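Local coordinates for effector protein MavE (Legionella pneumophila subsp. pneumophila, PDB 6PIR) that is a virulence effector needed for endoplasmic reticulum-mediated remodelling of the Legionella-containing vacuole, for evasion of lysosomes and for replication inside host cells, at residues A31-H34 against F35-G38; F65-A68 against I69-I73; P112-R115 against L116-V119. One frame throughout, in Å; residues are numbered along the deposited sequence.

Contact 1 (A31-H34 against F35-G38); sequences AIHH and FTQG
The imidazole of H33 and the side-chain amide of Q37, one helical turn further on, stand with their planes 71° apart, so that neither lies flat on the other. At the edge of the imidazole, in its plane, sits a water molecule 2.7 Å from H33 NE2. The same water donates to Q37 OE1 at 2.6 Å and thereby bridges the two side chains. Q37 OE1 also comes within 3.1 Å of H33 NE2, reaching the ring obliquely. What brings the amide back is a bend in the glutamine chain, whose chi2 of 92° folds OE1 toward the histidine. At the other ring nitrogen, H33 ND1 is hydrogen-bonded to E71 of helix 59-77, a bond that would restrain the rotation of the ring. All of this takes place where helix 26-36 runs out. F35 N and T36 N still make regular i to i-4 bonds to A31 O and I32 O, but Q37 is the first residue to leave helical geometry, and its backbone N is divided between two weak bonds, to H33 O at 2.7 Å and to H34 O at 3.2 Å. The hydroxyl of T36 turns back against the last turn, with chi1 at 60° placing OG1 between the backbone N and the carbonyl carbon, 3.2 Å from H33 O and 3.4 Å from I32 O. F35 CB rests 3.4 Å from I32 O, while the phenyl ring leads off toward L75 of helix 59-77, which T36 also touches.

Contact 2 (F65-A68 against I69-I73); sequences FTSA and IAEAI
This is a one-turn contact within a single alpha-helix, buried in the middle of helix 59-77, its centre about 6 Å from the centre of the chain. Its main side-chain pair is F65 and I69, four residues apart, which run side by side and point the same way. I69 CG1 lies over one face of the phenyl ring, 3.9 Å from the ring centroid of F65 and 23° off the ring normal, a CH-pi contact shifted toward the rim; the closest approach of the two side chains is I69 CG1 to F65 CZ at 3.6 Å. The first torsion of I69, at -72°, sets CG1 beside its own backbone N and hence back over the preceding turn, where it also packs 3.5 Å from F65 O. Along the backbone, four regular bonds link successive turns, the straightest being A70 N to T66 O with an N-H...O angle of 169°. On another side of the helix E71 bends at chi2, and its carboxylate folds back alongside the preceding turn until E71 OE2 is 3.6 Å from S67 CB. S67 O, an acceptor like the carboxylate oxygens, is bound instead by E71 N at 2.9 Å. The buried carboxylate finds its partner in H33 of helix 26-36, and a positively charged imidazole there could favour its ionised form. A68 and A72 turn small methyl groups to helix 5-21, whereas F65 and I69 meet V103 and L99 of helix 85-106. Such a division of faces is that of a central helix in an all-alpha bundle, with neighbouring helices packed on more than one side.

Contact 3 (P112-R115 against L116-V119); sequences PENR and LKSV
N114 and K117 cross at about a right angle, the asparagine amide lying against CB and CE of the lysine chain. N114 CG and OD1 each come within 3.4 Å of K117 CB, and N114 ND2 meets K117 CE at 3.3 Å, the lysine returning toward the amide through its bend at chi3 (-64°). N114 is the N-cap of helix 115-134. Its CG stands opposite its own backbone N, chi1 -169°, which carries OD1 over the first turn to accept from K117 N at 3.1 Å. That donor stands above the amide plane, 58° out of it and away from a lone-pair direction, although the N-H itself points fairly straight at the oxygen. A water beside OD1 accepts from L116 N at 3.0 Å. The main chain then takes over, as N114 O receives S118 N and R115 O receives V119 N at 2.9 Å. R115 points away from the asparagine amide, extended from CG to NE, and sets one guanidinium face over P112 CA, 3.8 Å from its plane. Its nitrogens bond to D56 O and T110 OG1, and W57 adds a cation-pi contact. The N-H groups of L116 and K117, which come before the regular i to i-4 pattern of the helix begins, are thus met by a water and by a side-chain oxygen, and the positive end of the helix dipole would be expected to polarise that oxygen.

The three contacts follow one another along the chain: contact 1 closes helix 26-36, contact 2 fills the middle of helix 59-77, and contact 3 opens helix 115-134. Contact 2 is the hub. Its centre lies about 10 Å from that of contact 1, which it joins through H33 and E71, and about 16 Å from that of contact 3, which it meets where F65 packs on L116 and V119. Contacts 1 and 3 do not touch, their nearest atoms being about 13 Å apart. Helix 59-77 thus has a polar link to one helix end and an apolar one to the first turn of another, within the helical region that precedes the C-terminal transmembrane helix of MavE, and I73 of the same helix touches Y45 of the NPxY motif.

Contact 1 (A31-H34 against F35-G38)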
ATOM      1  N   ALA A  31      16.461  -1.165   4.352  1.00 25.43           N
ATOM      2  CA  ALA A  31      16.400  -1.987   5.568  1.00 26.57           C
ATOM      3  C   ALA A  31      15.013  -2.607   5.760  1.00 22.04           C
ATOM      4  O   ALA A  31      14.888  -3.781   6.150  1.00 24.19           O
ATOM      5  CB  ALA A  31      16.796  -1.141   6.779  1.00 28.10           C
ATOM      6  N   ILE A  32      13.968  -1.818   5.500  1.00 21.67           N
ATOM      7  CA  ILE A  32      12.590  -2.302   5.588  1.00 28.18           C
ATOM      8  C   ILE A  32      12.364  -3.411   4.575  1.00 26.05           C
ATOM      9  O   ILE A  32      11.802  -4.467   4.891  1.00 23.68           O
ATOM     10  CB  ILE A  32      11.602  -1.154   5.358  1.00 29.38           C
ATOM     11  CG1 ILE A  32      11.732  -0.097   6.456  1.00 31.96           C
ATOM     12  CG2 ILE A  32      10.170  -1.740   5.309  1.00 30.02           C
ATOM     13  CD1 ILE A  32      10.991   1.230   6.169  1.00 31.90           C
ATOM     14  N   HIS A  33      12.819  -3.185   3.338  1.00 24.43           N
ATOM     15  CA  HIS A  33      12.730  -4.213   2.312  1.00 24.25           C
ATOM     16  C   HIS A  33      13.422  -5.493   2.764  1.00 24.41           C
ATOM     17  O   HIS A  33      12.882  -6.601   2.617  1.00 26.84           O
ATOM     18  CB  HIS A  33      13.334  -3.714   0.990  1.00 26.46           C
ATOM     19  CG  HIS A  33      13.098  -4.673  -0.134  1.00 31.81           C
ATOM     20  ND1 HIS A  33      11.844  -4.868  -0.686  1.00 36.06           N
ATOM     21  CD2 HIS A  33      13.908  -5.586  -0.715  1.00 35.37           C
ATOM     22  CE1 HIS A  33      11.917  -5.822  -1.601  1.00 37.82           C
ATOM     23  NE2 HIS A  33      13.157  -6.273  -1.634  1.00 34.33           N
ATOM     24  N   HIS A  34      14.643  -5.356   3.290  1.00 24.27           N
ATOM     25  CA  HIS A  34      15.388  -6.509   3.743  1.00 29.14           C
ATOM     26  C   HIS A  34      14.606  -7.275   4.794  1.00 31.41           C
ATOM     27  O   HIS A  34      14.582  -8.515   4.781  1.00 30.23           O
ATOM     28  CB  HIS A  34      16.722  -6.014   4.295  1.00 29.80           C
ATOM     29  CG  HIS A  34      17.559  -7.102   4.881  1.00 36.54           C
ATOM     30  ND1 HIS A  34      17.790  -8.293   4.226  1.00 38.93           N
ATOM     31  CD2 HIS A  34      18.204  -7.185   6.066  1.00 39.68           C
ATOM     32  CE1 HIS A  34      18.556  -9.061   4.982  1.00 42.41           C
ATOM     33  NE2 HIS A  34      18.820  -8.410   6.103  1.00 40.24           N
ATOM     34  N   PHE A  35      13.924  -6.544   5.683  1.00 24.85           N
ATOM     35  CA  PHE A  35      13.153  -7.177   6.745  1.00 25.58           C
ATOM     36  C   PHE A  35      11.966  -7.955   6.190  1.00 28.88           C
ATOM     37  O   PHE A  35      11.615  -9.013   6.722  1.00 28.35           O
ATOM     38  CB  PHE A  35      12.661  -6.115   7.737  1.00 26.76           C
ATOM     39  CG  PHE A  35      11.723  -6.666   8.774  1.00 28.30           C
ATOM     40  CD1 PHE A  35      12.215  -7.380   9.858  1.00 29.35           C
ATOM     41  CD2 PHE A  35      10.355  -6.458   8.668  1.00 30.87           C
ATOM     42  CE1 PHE A  35      11.338  -7.907  10.818  1.00 31.21           C
ATOM     43  CE2 PHE A  35       9.484  -6.977   9.617  1.00 31.67           C
ATOM     44  CZ  PHE A  35       9.965  -7.678  10.690  1.00 27.51           C
ATOM     45  N   THR A  36      11.293  -7.409   5.176  1.00 28.64           N
ATOM     46  CA  THR A  36      10.155  -8.117   4.605  1.00 32.60           C
ATOM     47  C   THR A  36      10.584  -9.087   3.511  1.00 40.24           C
ATOM     48  O   THR A  36       9.763  -9.905   3.081  1.00 39.87           O
ATOM     49  CB  THR A  36       9.115  -7.138   4.024  1.00 27.74           C
ATOM     50  OG1 THR A  36       9.736  -6.352   3.002  1.00 28.13           O
ATOM     51  CG2 THR A  36       8.575  -6.177   5.095  1.00 26.42           C
ATOM     52  N   GLN A  37      11.863  -9.050   3.124  1.00 45.74           N
ATOM     53  CA  GLN A  37      12.386  -9.881   2.045  1.00 49.99           C
ATOM     54  C   GLN A  37      12.125 -11.346   2.341  1.00 57.33           C
ATOM     55  O   GLN A  37      12.375 -11.821   3.453  1.00 57.62           O
ATOM     56  CB  GLN A  37      13.891  -9.625   1.883  1.00 48.98           C
ATOM     57  CG  GLN A  37      14.652 -10.581   0.971  1.00 52.91           C
ATOM     58  CD  GLN A  37      14.730 -10.112  -0.481  1.00 55.77           C
ATOM     59  OE1 GLN A  37      14.363  -8.978  -0.814  1.00 56.27           O
ATOM     60  NE2 GLN A  37      15.222 -10.985  -1.353  1.00 57.11           N
ATOM     61  N   GLY A  38      11.567 -12.042   1.353  1.00 63.56           N
ATOM     62  CA  GLY A  38      11.330 -13.473   1.428  1.00 68.35           C
ATOM     63  C   GLY A  38      10.402 -13.936   2.535  1.00 72.53           C
ATOM     64  O   GLY A  38      10.643 -14.970   3.162  1.00 75.75           O
TER
HETATM   65  O   HOH W   1      13.851  -8.302  -3.302  1.00 55.16           O

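Contact 2 (F65-A68 against I69-I73)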
ATOM      1  N   PHE A  65       7.656   2.812  -5.331  1.00 25.06           N
ATOM      2  CA  PHE A  65       6.250   2.664  -4.970  1.00 23.96           C
ATOM      3  C   PHE A  65       5.877   1.203  -4.773  1.00 24.19           C
ATOM      4  O   PHE A  65       5.254   0.847  -3.762  1.00 25.06           O
ATOM      5  CB  PHE A  65       5.370   3.320  -6.036  1.00 24.63           C
ATOM      6  CG  PHE A  65       3.912   3.068  -5.832  1.00 23.25           C
ATOM      7  CD1 PHE A  65       3.213   3.741  -4.850  1.00 25.24           C
ATOM      8  CD2 PHE A  65       3.253   2.102  -6.582  1.00 27.31           C
ATOM      9  CE1 PHE A  65       1.843   3.491  -4.653  1.00 26.15           C
ATOM     10  CE2 PHE A  65       1.893   1.863  -6.389  1.00 28.38           C
ATOM     11  CZ  PHE A  65       1.196   2.559  -5.416  1.00 28.35           C
ATOM     12  N   THR A  66       6.243   0.339  -5.733  1.00 23.05           N
ATOM     13  CA  THR A  66       5.827  -1.060  -5.667  1.00 28.25           C
ATOM     14  C   THR A  66       6.491  -1.751  -4.490  1.00 27.17           C
ATOM     15  O   THR A  66       5.859  -2.564  -3.801  1.00 29.04           O
ATOM     16  CB  THR A  66       6.170  -1.808  -6.953  1.00 31.39           C
ATOM     17  OG1 THR A  66       7.587  -1.812  -7.126  1.00 38.24           O
ATOM     18  CG2 THR A  66       5.512  -1.161  -8.175  1.00 24.22           C
ATOM     19  N   SER A  67       7.771  -1.456  -4.257  1.00 25.83           N
ATOM     20  CA  SER A  67       8.432  -1.995  -3.078  1.00 28.70           C
ATOM     21  C   SER A  67       7.695  -1.591  -1.827  1.00 25.47           C
ATOM     22  O   SER A  67       7.449  -2.439  -0.955  1.00 25.40           O
ATOM     23  CB  SER A  67       9.894  -1.535  -3.018  1.00 29.31           C
ATOM     24  OG  SER A  67      10.604  -2.175  -4.066  1.00 33.97           O
ATOM     25  N   ALA A  68       7.297  -0.316  -1.737  1.00 23.79           N
ATOM     26  CA  ALA A  68       6.648   0.142  -0.515  1.00 24.21           C
ATOM     27  C   ALA A  68       5.298  -0.529  -0.320  1.00 23.28           C
ATOM     28  O   ALA A  68       4.938  -0.881   0.805  1.00 26.09           O
ATOM     29  CB  ALA A  68       6.504   1.655  -0.517  1.00 24.44           C
ATOM     30  N   ILE A  69       4.514  -0.668  -1.390  1.00 25.06           N
ATOM     31  CA  ILE A  69       3.223  -1.347  -1.285  1.00 25.25           C
ATOM     32  C   ILE A  69       3.414  -2.800  -0.847  1.00 27.17           C
ATOM     33  O   ILE A  69       2.672  -3.307   0.000  1.00 27.49           O
ATOM     34  CB  ILE A  69       2.452  -1.275  -2.610  1.00 27.42           C
ATOM     35  CG1 ILE A  69       1.924   0.146  -2.874  1.00 27.76           C
ATOM     36  CG2 ILE A  69       1.280  -2.254  -2.584  1.00 33.84           C
ATOM     37  CD1 ILE A  69       0.744   0.580  -1.986  1.00 27.23           C
ATOM     38  N   ALA A  70       4.340  -3.521  -1.499  1.00 27.26           N
ATOM     39  CA  ALA A  70       4.551  -4.925  -1.154  1.00 29.56           C
ATOM     40  C   ALA A  70       4.997  -5.060   0.295  1.00 26.31           C
ATOM     41  O   ALA A  70       4.522  -5.953   1.015  1.00 27.24           O
ATOM     42  CB  ALA A  70       5.551  -5.578  -2.115  1.00 29.61           C
ATOM     43  N   GLU A  71       5.837  -4.129   0.759  1.00 26.20           N
ATOM     44  CA  GLU A  71       6.301  -4.151   2.142  1.00 27.88           C
ATOM     45  C   GLU A  71       5.166  -3.842   3.091  1.00 25.45           C
ATOM     46  O   GLU A  71       5.073  -4.443   4.164  1.00 27.25           O
ATOM     47  CB  GLU A  71       7.440  -3.154   2.336  1.00 29.08           C
ATOM     48  CG  GLU A  71       8.748  -3.628   1.674  1.00 27.97           C
ATOM     49  CD  GLU A  71       9.631  -2.490   1.179  1.00 25.40           C
ATOM     50  OE1 GLU A  71       9.485  -1.333   1.614  1.00 23.03           O
ATOM     51  OE2 GLU A  71      10.498  -2.751   0.341  1.00 26.07           O
ATOM     52  N   ALA A  72       4.312  -2.893   2.716  1.00 25.19           N
ATOM     53  CA  ALA A  72       3.164  -2.548   3.532  1.00 25.65           C
ATOM     54  C   ALA A  72       2.234  -3.742   3.686  1.00 27.01           C
ATOM     55  O   ALA A  72       1.806  -4.061   4.798  1.00 27.64           O
ATOM     56  CB  ALA A  72       2.414  -1.364   2.907  1.00 26.59           C
ATOM     57  N   ILE A  73       1.942  -4.435   2.584  1.00 27.59           N
ATOM     58  CA  ILE A  73       1.072  -5.617   2.646  1.00 32.98           C
ATOM     59  C   ILE A  73       1.688  -6.690   3.541  1.00 32.44           C
ATOM     60  O   ILE A  73       1.001  -7.299   4.369  1.00 32.67           O
ATOM     61  CB  ILE A  73       0.793  -6.153   1.231  1.00 34.49           C
ATOM     62  CG1 ILE A  73      -0.009  -5.151   0.421  1.00 31.78           C
ATOM     63  CG2 ILE A  73       0.099  -7.510   1.276  1.00 37.39           C
ATOM     64  CD1 ILE A  73      -0.044  -5.461  -1.039  1.00 32.85           C
TER

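Contact 3 (P112-R115 against L116-V119)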
ATOM      1  N   PRO A 112       5.050  15.527 -10.925  1.00 26.77           N
ATOM      2  CA  PRO A 112       6.282  14.940 -11.491  1.00 29.41           C
ATOM      3  C   PRO A 112       7.536  15.345 -10.761  1.00 26.90           C
ATOM      4  O   PRO A 112       8.529  14.603 -10.763  1.00 29.91           O
ATOM      5  CB  PRO A 112       6.283  15.477 -12.934  1.00 30.71           C
ATOM      6  CG  PRO A 112       4.898  15.811 -13.203  1.00 31.06           C
ATOM      7  CD  PRO A 112       4.291  16.274 -11.935  1.00 29.54           C
ATOM      8  N   GLU A 113       7.524  16.499 -10.102  1.00 26.80           N
ATOM      9  CA  GLU A 113       8.687  16.930  -9.344  1.00 24.94           C
ATOM     10  C   GLU A 113       9.040  15.946  -8.239  1.00 26.61           C
ATOM     11  O   GLU A 113      10.216  15.806  -7.878  1.00 25.43           O
ATOM     12  CB  GLU A 113       8.388  18.290  -8.721  1.00 28.14           C
ATOM     13  CG  GLU A 113       9.516  18.856  -7.935  1.00 36.90           C
ATOM     14  CD  GLU A 113      10.620  19.324  -8.844  1.00 44.83           C
ATOM     15  OE1 GLU A 113      11.809  19.094  -8.526  1.00 49.32           O
ATOM     16  OE2 GLU A 113      10.296  19.941  -9.884  1.00 46.18           O
ATOM     17  N   ASN A 114       8.045  15.280  -7.682  1.00 25.76           N
ATOM     18  CA  ASN A 114       8.251  14.350  -6.583  1.00 24.46           C
ATOM     19  C   ASN A 114       7.004  13.503  -6.425  1.00 21.93           C
ATOM     20  O   ASN A 114       6.174  13.763  -5.548  1.00 20.77           O
ATOM     21  CB  ASN A 114       8.595  15.095  -5.299  1.00 28.57           C
ATOM     22  CG  ASN A 114       9.071  14.171  -4.200  1.00 27.16           C
ATOM     23  OD1 ASN A 114       8.790  12.965  -4.202  1.00 26.68           O
ATOM     24  ND2 ASN A 114       9.757  14.743  -3.226  1.00 31.35           N
ATOM     25  N   ARG A 115       6.867  12.494  -7.283  1.00 22.61           N
ATOM     26  CA  ARG A 115       5.636  11.712  -7.328  1.00 22.71           C
ATOM     27  C   ARG A 115       5.373  10.969  -6.031  1.00 22.45           C
ATOM     28  O   ARG A 115       4.212  10.767  -5.653  1.00 22.72           O
ATOM     29  CB  ARG A 115       5.697  10.721  -8.476  1.00 22.73           C
ATOM     30  CG  ARG A 115       5.764  11.348  -9.841  1.00 24.01           C
ATOM     31  CD  ARG A 115       5.315  10.342 -10.887  1.00 27.82           C
ATOM     32  NE  ARG A 115       5.542  10.800 -12.254  1.00 30.63           N
ATOM     33  CZ  ARG A 115       4.750  11.638 -12.914  1.00 29.33           C
ATOM     34  NH1 ARG A 115       3.683  12.146 -12.318  1.00 25.00           N
ATOM     35  NH2 ARG A 115       5.030  11.981 -14.173  1.00 28.45           N
ATOM     36  N   LEU A 116       6.429  10.508  -5.358  1.00 24.25           N
ATOM     37  CA  LEU A 116       6.216   9.750  -4.136  1.00 22.97           C
ATOM     38  C   LEU A 116       5.765  10.649  -3.002  1.00 22.20           C
ATOM     39  O   LEU A 116       5.003  10.200  -2.133  1.00 23.13           O
ATOM     40  CB  LEU A 116       7.493   8.991  -3.780  1.00 24.18           C
ATOM     41  CG  LEU A 116       7.687   7.655  -4.546  1.00 30.30           C
ATOM     42  CD1 LEU A 116       6.507   6.670  -4.440  1.00 30.85           C
ATOM     43  CD2 LEU A 116       8.002   7.853  -6.007  1.00 31.85           C
ATOM     44  N   LYS A 117       6.176  11.923  -3.015  1.00 23.00           N
ATOM     45  CA  LYS A 117       5.605  12.862  -2.055  1.00 21.76           C
ATOM     46  C   LYS A 117       4.103  12.987  -2.297  1.00 20.81           C
ATOM     47  O   LYS A 117       3.296  13.020  -1.345  1.00 23.30           O
ATOM     48  CB  LYS A 117       6.333  14.214  -2.159  1.00 24.35           C
ATOM     49  CG  LYS A 117       5.857  15.284  -1.151  1.00 27.84           C
ATOM     50  CD  LYS A 117       6.603  16.638  -1.300  1.00 33.78           C
ATOM     51  CE  LYS A 117       8.109  16.562  -1.009  1.00 37.03           C
ATOM     52  NZ  LYS A 117       8.733  17.955  -0.979  1.00 38.75           N
ATOM     53  N   SER A 118       3.698  13.012  -3.570  1.00 22.66           N
ATOM     54  CA  SER A 118       2.257  13.078  -3.868  1.00 23.97           C
ATOM     55  C   SER A 118       1.541  11.828  -3.416  1.00 25.38           C
ATOM     56  O   SER A 118       0.415  11.906  -2.914  1.00 29.57           O
ATOM     57  CB  SER A 118       2.011  13.301  -5.355  1.00 27.56           C
ATOM     58  OG  SER A 118       2.439  14.579  -5.777  1.00 26.75           O
ATOM     59  N   VAL A 119       2.155  10.656  -3.628  1.00 22.35           N
ATOM     60  CA  VAL A 119       1.555   9.412  -3.167  1.00 24.02           C
ATOM     61  C   VAL A 119       1.367   9.467  -1.667  1.00 22.90           C
ATOM     62  O   VAL A 119       0.309   9.119  -1.147  1.00 24.22           O
ATOM     63  CB  VAL A 119       2.404   8.197  -3.575  1.00 22.55           C
ATOM     64  CG1 VAL A 119       1.829   6.943  -2.904  1.00 23.48           C
ATOM     65  CG2 VAL A 119       2.419   8.062  -5.093  1.00 24.40           C
TER
HETATM   66  O   HOH W   2       9.398  10.589  -5.955  1.00 27.95           O